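Local structure of transcription termination factor FttA (Pyrococcus horikoshii, 3AF5) at the zinc ion site. The protein probably terminates transcription as a zinc-dependent ribonuclease of the CPSF type, cutting nascent RNA endonucleolytically and degrading it in the 5'-3' direction. Sequence-based numbering; all coordinates share one arbitrary frame.

The zinc ion site. Residues 217, 255-256, 258, 260-261, 344, 367, 433, 593-594, 618. With ZN (zinc ion), chain B; ZN (zinc ion), chain C; SO4 (sulfate ion), chain D.
The dinuclear zinc centre of a metallo-beta-lactamase/beta-CASP nuclease is built around the HxHxDH motif, His256 to His261, which runs from the loop after strand 251-253 into helix 259-262. His344, Asp367 and His618 join it from loops that follow strands 335-341, 362-364 and 613-617. The chain B zinc is held by NE2 of His256 and His344 and, with the opposite ring nitrogen, by ND1 of His258 at 2.2 Å. His344 has CG anti to its backbone N (chi1 179°), which carries NE2 to the metal. Asp367 OD1 lies 2.6 Å from the chain B zinc, almost straight across from His258 ND1 (172°). The same Asp367 OD1 bridges to the chain C zinc at 2.3 Å. ZN of chain B is 3.7 Å from ZN of chain C. NE2 of His261 and His618 bind the chain C zinc; Asp260, also a ligand of this ion, is modelled with OD1 at a loose 2.8 Å.

Second-shell acceptors hold the rings of His256, His258, His261 and His344 in place. Asp217 OD2 takes the ND1-H of His261 from above its carboxylate plane (2.7 Å) and the Thr255 hydroxyl on its syn lone pair. Thr255 OG1 in turn accepts from His256 ND1. Backbone carbonyls of Val433 and Gly593 receive His258 NE2 and His344 ND1 (2.8 Å to Gly593 O), each nearly in its ring plane.

A poorly ordered sulfate, probably from crystallisation, places O3 2.4 Å from the chain C zinc, nearly opposite His261 NE2 (161°). His594, the beta-CASP motif B histidine and likely general acid, turns its NE2 edge to the sulfate; the anion may mark the scissile phosphate site.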
ATOM      1  N   ASP A 217       2.450   8.879  -5.834  1.00 27.20           N
ATOM      2  CA  ASP A 217       1.925   7.770  -6.635  1.00 26.77           C
ATOM      3  C   ASP A 217       2.580   7.738  -8.007  1.00 28.15           C
ATOM      4  O   ASP A 217       3.128   8.740  -8.477  1.00 29.78           O
ATOM      5  CB  ASP A 217       0.404   7.825  -6.780  1.00 24.49           C
ATOM      6  CG  ASP A 217      -0.316   7.256  -5.561  1.00 31.16           C
ATOM      7  OD1 ASP A 217       0.376   6.728  -4.660  1.00 33.51           O
ATOM      8  OD2 ASP A 217      -1.566   7.326  -5.493  1.00 31.47           O
ATOM      9  N   THR A 255       0.360   6.076  -1.947  1.00 26.62           N
ATOM     10  CA  THR A 255      -0.836   6.067  -1.107  1.00 26.41           C
ATOM     11  C   THR A 255      -1.278   4.659  -0.719  1.00 26.78           C
ATOM     12  O   THR A 255      -1.658   4.427   0.429  1.00 26.07           O
ATOM     13  CB  THR A 255      -2.013   6.767  -1.798  1.00 24.45           C
ATOM     14  OG1 THR A 255      -2.371   6.035  -2.975  1.00 24.66           O
ATOM     15  CG2 THR A 255      -1.642   8.189  -2.154  1.00 22.79           C
ATOM     16  N   HIS A 256      -1.264   3.737  -1.680  1.00 26.27           N
ATOM     17  CA  HIS A 256      -1.627   2.349  -1.415  1.00 28.34           C
ATOM     18  C   HIS A 256      -1.121   1.368  -2.478  1.00 30.78           C
ATOM     19  O   HIS A 256      -0.684   1.758  -3.565  1.00 31.80           O
ATOM     20  CB  HIS A 256      -3.137   2.186  -1.207  1.00 27.89           C
ATOM     21  CG  HIS A 256      -3.969   2.484  -2.414  1.00 28.19           C
ATOM     22  ND1 HIS A 256      -4.094   3.752  -2.939  1.00 29.12           N
ATOM     23  CD2 HIS A 256      -4.807   1.693  -3.131  1.00 27.64           C
ATOM     24  CE1 HIS A 256      -4.983   3.733  -3.920  1.00 29.24           C
ATOM     25  NE2 HIS A 256      -5.432   2.496  -4.055  1.00 26.82           N
ATOM     26  N   HIS A 258      -2.418  -0.724  -4.747  1.00 33.78           N
ATOM     27  CA  HIS A 258      -2.947  -1.012  -6.086  1.00 33.29           C
ATOM     28  C   HIS A 258      -2.063  -0.595  -7.284  1.00 32.61           C
ATOM     29  O   HIS A 258      -1.345   0.411  -7.241  1.00 31.99           O
ATOM     30  CB  HIS A 258      -4.357  -0.443  -6.206  1.00 33.34           C
ATOM     31  CG  HIS A 258      -5.375  -1.243  -5.452  1.00 35.45           C
ATOM     32  ND1 HIS A 258      -6.425  -0.668  -4.765  1.00 35.13           N
ATOM     33  CD2 HIS A 258      -5.506  -2.580  -5.287  1.00 35.38           C
ATOM     34  CE1 HIS A 258      -7.158  -1.618  -4.214  1.00 34.52           C
ATOM     35  NE2 HIS A 258      -6.623  -2.787  -4.515  1.00 35.24           N
ATOM     36  N   ASP A 260      -2.665   0.807 -10.137  1.00 30.24           N
ATOM     37  CA  ASP A 260      -2.833   2.093 -10.789  1.00 31.61           C
ATOM     38  C   ASP A 260      -2.383   3.236  -9.889  1.00 30.63           C
ATOM     39  O   ASP A 260      -2.684   4.396 -10.140  1.00 31.10           O
ATOM     40  CB  ASP A 260      -4.276   2.300 -11.258  1.00 34.71           C
ATOM     41  CG  ASP A 260      -5.232   2.536 -10.126  1.00 37.05           C
ATOM     42  OD1 ASP A 260      -5.791   3.656 -10.056  1.00 40.68           O
ATOM     43  OD2 ASP A 260      -5.424   1.603  -9.315  1.00 39.56           O
ATOM     44  N   HIS A 261      -1.636   2.897  -8.846  1.00 30.59           N
ATOM     45  CA  HIS A 261      -1.089   3.899  -7.941  1.00 30.85           C
ATOM     46  C   HIS A 261       0.385   3.642  -7.689  1.00 31.15           C
ATOM     47  O   HIS A 261       1.117   4.554  -7.300  1.00 31.13           O
ATOM     48  CB  HIS A 261      -1.846   3.900  -6.613  1.00 30.50           C
ATOM     49  CG  HIS A 261      -3.229   4.454  -6.721  1.00 29.23           C
ATOM     50  ND1 HIS A 261      -3.511   5.791  -6.540  1.00 27.89           N
ATOM     51  CD2 HIS A 261      -4.400   3.864  -7.062  1.00 27.06           C
ATOM     52  CE1 HIS A 261      -4.795   6.002  -6.765  1.00 27.25           C
ATOM     53  NE2 HIS A 261      -5.356   4.850  -7.083  1.00 27.51           N
ATOM     54  N   HIS A 344      -9.202   2.383   2.722  1.00 30.79           N
ATOM     55  CA  HIS A 344      -9.463   1.817   1.401  1.00 28.10           C
ATOM     56  C   HIS A 344      -9.114   0.326   1.337  1.00 27.53           C
ATOM     57  O   HIS A 344      -9.938  -0.497   0.935  1.00 25.49           O
ATOM     58  CB  HIS A 344      -8.661   2.607   0.379  1.00 30.46           C
ATOM     59  CG  HIS A 344      -8.811   2.117  -1.023  1.00 30.79           C
ATOM     60  ND1 HIS A 344     -10.034   2.040  -1.656  1.00 30.78           N
ATOM     61  CD2 HIS A 344      -7.890   1.713  -1.924  1.00 25.71           C
ATOM     62  CE1 HIS A 344      -9.856   1.613  -2.890  1.00 28.33           C
ATOM     63  NE2 HIS A 344      -8.565   1.406  -3.078  1.00 31.09           N
ATOM     64  N   ASP A 367      -7.036   6.705  -2.763  1.00 33.62           N
ATOM     65  CA  ASP A 367      -8.405   6.199  -2.761  1.00 33.57           C
ATOM     66  C   ASP A 367      -8.769   6.115  -1.290  1.00 33.91           C
ATOM     67  O   ASP A 367      -7.913   5.815  -0.447  1.00 33.31           O
ATOM     68  CB  ASP A 367      -8.482   4.831  -3.417  1.00 34.95           C
ATOM     69  CG  ASP A 367      -8.200   4.887  -4.894  1.00 34.07           C
ATOM     70  OD1 ASP A 367      -7.952   3.824  -5.480  1.00 38.31           O
ATOM     71  OD2 ASP A 367      -8.233   5.987  -5.475  1.00 34.85           O
ATOM     72  N   VAL A 433      -5.735  -8.002  -3.495  1.00 40.91           N
ATOM     73  CA  VAL A 433      -5.863  -7.200  -2.281  1.00 39.49           C
ATOM     74  C   VAL A 433      -7.040  -6.246  -2.450  1.00 40.72           C
ATOM     75  O   VAL A 433      -7.159  -5.576  -3.480  1.00 40.42           O
ATOM     76  CB  VAL A 433      -4.619  -6.341  -2.034  1.00 39.57           C
ATOM     77  CG1 VAL A 433      -4.697  -5.711  -0.659  1.00 40.26           C
ATOM     78  CG2 VAL A 433      -3.371  -7.177  -2.167  1.00 41.88           C
ATOM     79  N   GLY A 593     -14.582  -0.294  -2.138  1.00 31.41           N
ATOM     80  CA  GLY A 593     -13.575   0.275  -1.269  1.00 29.61           C
ATOM     81  C   GLY A 593     -13.507   1.773  -1.502  1.00 29.65           C
ATOM     82  O   GLY A 593     -12.679   2.454  -0.907  1.00 29.77           O
ATOM     83  N   HIS A 594     -14.367   2.287  -2.379  1.00 29.74           N
ATOM     84  CA  HIS A 594     -14.396   3.716  -2.684  1.00 32.12           C
ATOM     85  C   HIS A 594     -15.574   4.404  -2.026  1.00 32.78           C
ATOM     86  O   HIS A 594     -16.662   3.842  -1.964  1.00 32.03           O
ATOM     87  CB  HIS A 594     -14.532   3.959  -4.188  1.00 32.46           C
ATOM     88  CG  HIS A 594     -13.343   3.536  -4.985  1.00 34.14           C
ATOM     89  ND1 HIS A 594     -12.144   4.217  -4.952  1.00 32.59           N
ATOM     90  CD2 HIS A 594     -13.173   2.511  -5.851  1.00 31.10           C
ATOM     91  CE1 HIS A 594     -11.288   3.628  -5.766  1.00 30.81           C
ATOM     92  NE2 HIS A 594     -11.888   2.591  -6.322  1.00 32.29           N
ATOM     93  N   HIS A 618      -8.925  11.328 -10.199  1.00 30.93           N
ATOM     94  CA  HIS A 618      -9.194   9.901 -10.163  1.00 31.14           C
ATOM     95  C   HIS A 618     -10.677   9.559 -10.294  1.00 30.95           C
ATOM     96  O   HIS A 618     -11.314   9.109  -9.344  1.00 30.42           O
ATOM     97  CB  HIS A 618      -8.620   9.350  -8.851  1.00 29.75           C
ATOM     98  CG  HIS A 618      -8.576   7.854  -8.773  1.00 31.32           C
ATOM     99  ND1 HIS A 618      -9.710   7.068  -8.793  1.00 29.81           N
ATOM    100  CD2 HIS A 618      -7.533   7.005  -8.613  1.00 28.88           C
ATOM    101  CE1 HIS A 618      -9.366   5.804  -8.644  1.00 30.62           C
ATOM    102  NE2 HIS A 618      -8.051   5.738  -8.533  1.00 29.88           N
TER
HETATM  103 ZN    ZN B 662      -7.196   1.409  -4.934  1.00 48.83          ZN
HETATM  104 ZN    ZN C 665      -7.197   3.930  -7.629  1.00 44.30          ZN
HETATM  105  S   SO4 D 657      -9.044   1.560  -8.340  1.00119.14           S
HETATM  106  O1  SO4 D 657      -9.728   0.669  -9.297  1.00119.97           O
HETATM  107  O2  SO4 D 657      -7.730   0.992  -8.005  1.00118.53           O
HETATM  108  O3  SO4 D 657      -8.882   2.890  -8.952  1.00118.81           O
HETATM  109  O4  SO4 D 657      -9.841   1.676  -7.103  1.00119.14           O